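Local coordinates for protein mandelate racemase/muconate lactonizing enzyme/Enolase superfamily (Rhodobacter sphaeroides, PDB 2HZG) that belongs to the mandelate racemase/muconate lactonizing branch of the enolase superfamily and carries a metal site in its barrel domain, at residues A[197-202]-A[226-231]. Numbering follows the deposited sequence.
With NA (sodium ion), chain C.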
loop_
_atom_site.group_PDB
_atom_site.type_symbol
_atom_site.label_atom_id
_atom_site.label_comp_id
_atom_site.label_asym_id
_atom_site.label_seq_id
_atom_site.Cartn_x
_atom_site.Cartn_y
_atom_site.Cartn_z
ATOM N N MET A 197 2.572 -28.211 -0.527
ATOM C CA MET A 197 2.662 -26.867 -1.067
ATOM C C MET A 197 3.875 -26.185 -0.446
ATOM O O MET A 197 4.288 -26.533 0.665
ATOM C CB MET A 197 1.384 -26.079 -0.794
ATOM C CG MET A 197 0.147 -26.594 -1.544
ATOM S SD MET A 197 -0.604 -28.105 -0.847
ATOM C CE MET A 197 -1.347 -27.492 0.601
ATOM N N VAL A 198 4.442 -25.230 -1.186
ATOM C CA VAL A 198 5.608 -24.488 -0.742
ATOM C C VAL A 198 5.377 -22.989 -0.897
ATOM O O VAL A 198 4.933 -22.523 -1.948
ATOM C CB VAL A 198 6.893 -24.921 -1.505
ATOM C CG1 VAL A 198 8.117 -24.055 -1.093
ATOM C CG2 VAL A 198 7.164 -26.421 -1.295
ATOM N N ASP A 199 5.681 -22.258 0.166
ATOM C CA ASP A 199 5.505 -20.812 0.212
ATOM C C ASP A 199 6.850 -20.181 0.517
ATOM O O ASP A 199 7.441 -20.439 1.556
ATOM C CB ASP A 199 4.467 -20.499 1.298
ATOM C CG ASP A 199 4.355 -19.008 1.638
ATOM O OD1 ASP A 199 4.908 -18.132 0.943
ATOM O OD2 ASP A 199 3.676 -18.722 2.660
ATOM N N VAL A 200 7.345 -19.366 -0.405
ATOM C CA VAL A 200 8.674 -18.762 -0.256
ATOM C C VAL A 200 8.700 -17.296 0.191
ATOM O O VAL A 200 9.768 -16.670 0.229
ATOM C CB VAL A 200 9.571 -18.996 -1.507
ATOM C CG1 VAL A 200 9.755 -20.509 -1.725
ATOM C CG2 VAL A 200 8.991 -18.338 -2.753
ATOM N N GLY A 201 7.536 -16.765 0.552
ATOM C CA GLY A 201 7.474 -15.447 1.156
ATOM C C GLY A 201 8.167 -14.331 0.385
ATOM O O GLY A 201 8.882 -13.525 0.978
ATOM N N GLN A 202 7.974 -14.299 -0.929
ATOM C CA GLN A 202 8.515 -13.223 -1.786
ATOM C C GLN A 202 10.050 -13.197 -1.844
ATOM O O GLN A 202 10.637 -12.211 -2.290
ATOM C CB GLN A 202 7.966 -11.850 -1.349
ATOM C CG GLN A 202 6.427 -11.751 -1.304
ATOM C CD GLN A 202 5.955 -10.312 -1.044
ATOM O OE1 GLN A 202 6.734 -9.362 -1.161
ATOM N NE2 GLN A 202 4.712 -10.160 -0.637
ATOM N N LEU A 226 3.671 -23.238 -5.824
ATOM C CA LEU A 226 4.743 -22.424 -5.301
ATOM C C LEU A 226 4.133 -21.069 -5.053
ATOM O O LEU A 226 3.680 -20.407 -5.978
ATOM C CB LEU A 226 5.884 -22.329 -6.323
ATOM C CG LEU A 226 6.998 -21.337 -5.970
ATOM C CD1 LEU A 226 7.723 -21.771 -4.680
ATOM C CD2 LEU A 226 7.955 -21.174 -7.175
ATOM N N GLU A 227 4.126 -20.662 -3.789
ATOM C CA GLU A 227 3.387 -19.490 -3.332
ATOM C C GLU A 227 4.314 -18.291 -3.121
ATOM O O GLU A 227 5.421 -18.432 -2.596
ATOM C CB GLU A 227 2.638 -19.866 -2.049
ATOM C CG GLU A 227 1.916 -18.747 -1.337
ATOM C CD GLU A 227 1.062 -19.261 -0.191
ATOM O OE1 GLU A 227 0.630 -20.436 -0.215
ATOM O OE2 GLU A 227 0.784 -18.461 0.725
ATOM N N GLU A 228 3.865 -17.123 -3.578
ATOM C CA GLU A 228 4.602 -15.863 -3.402
ATOM C C GLU A 228 6.078 -15.940 -3.809
ATOM O O GLU A 228 6.949 -15.614 -2.995
ATOM C CB GLU A 228 4.504 -15.379 -1.940
ATOM C CG GLU A 228 3.120 -14.858 -1.546
ATOM C CD GLU A 228 3.209 -13.598 -0.690
ATOM O OE1 GLU A 228 2.853 -12.490 -1.218
ATOM O OE2 GLU A 228 3.677 -13.712 0.486
ATOM N N PRO A 229 6.376 -16.380 -5.055
ATOM C CA PRO A 229 7.822 -16.434 -5.391
ATOM C C PRO A 229 8.510 -15.051 -5.375
ATOM O O PRO A 229 9.705 -14.970 -5.140
ATOM C CB PRO A 229 7.846 -17.020 -6.822
ATOM C CG PRO A 229 6.438 -16.724 -7.372
ATOM C CD PRO A 229 5.512 -16.809 -6.180
ATOM N N PHE A 230 7.746 -13.992 -5.627
ATOM C CA PHE A 230 8.301 -12.658 -5.884
ATOM C C PHE A 230 7.614 -11.551 -5.089
ATOM O O PHE A 230 6.583 -11.809 -4.441
ATOM C CB PHE A 230 8.164 -12.333 -7.378
ATOM C CG PHE A 230 8.792 -13.359 -8.290
ATOM C CD1 PHE A 230 10.186 -13.550 -8.304
ATOM C CD2 PHE A 230 7.993 -14.124 -9.138
ATOM C CE1 PHE A 230 10.769 -14.501 -9.156
ATOM C CE2 PHE A 230 8.562 -15.079 -9.991
ATOM C CZ PHE A 230 9.949 -15.270 -10.005
ATOM N N ASP A 231 8.169 -10.325 -5.155
ATOM C CA ASP A 231 7.460 -9.111 -4.700
ATOM C C ASP A 231 6.004 -9.230 -5.131
ATOM O O ASP A 231 5.742 -9.647 -6.256
ATOM C CB ASP A 231 7.970 -7.826 -5.396
ATOM C CG ASP A 231 9.383 -7.427 -5.016
ATOM O OD1 ASP A 231 9.999 -8.023 -4.107
ATOM O OD2 ASP A 231 9.868 -6.455 -5.650
HETATM NA NA NA C . 1.778 -17.360 2.540
HETATM O O HOH W 1 3.998 -15.880 1.555
HETATM O O HOH W 2 9.289 -8.234 -0.848
HETATM O O HOH W 3 2.222 -15.936 4.497
HETATM O O HOH W 4 0.589 -18.756 4.339
#
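Val-198 and Asp-199 pair with Leu-226 and Glu-227 as parallel strand ends, and the two segments stay side by side past the sheet, their directions 8° apart. Glu-227 N donates to Val-198 O, Val-200 N to Glu-227 O and, beyond the strands, Gln-202 N to Glu-228 O at 2.7 Å. Asp-199 and Glu-227 both hold CG anti to the backbone N, on the same face of the sheet, and their carboxylates stack with planes 14° apart. Asp-199 OD2 and Glu-227 OE2 lie close without hydrogen bonding, and the sodium ion sits 2.3 Å from each, probably offsetting the repulsion between them. Glu-254 and three waters also bind the ion, while Lys-165 forms a salt bridge with Glu-227 OE1. Asp-199 OD1 closes an Asx turn, taking Gly-201 N from above the carboxylate plane at 3.0 Å. Gln-202 reaches across with an extended chain: its NE2 meets Glu-228 OE1 at 3.0 Å from above the carboxylate, amide and carboxylate planes being nearly perpendicular (86°). On the opposite face from the two acids lie Val-198 and Leu-226; just past the strand, Val-200 CG1 touches Leu-226 CD1 at 3.8 Å, while Val-200 CG2 presses tightly on Pro-229 CA; helix 235-242 packs against Leu-226 and Pro-229. Farther along, Asp-231 OD2 hydrogen-bonds to His-260 NE2 of the second subunit. Acidic residues at the C-terminal ends of neighbouring barrel strands, converging on one metal, are the hallmark of the enolase-superfamily beta/alpha barrel.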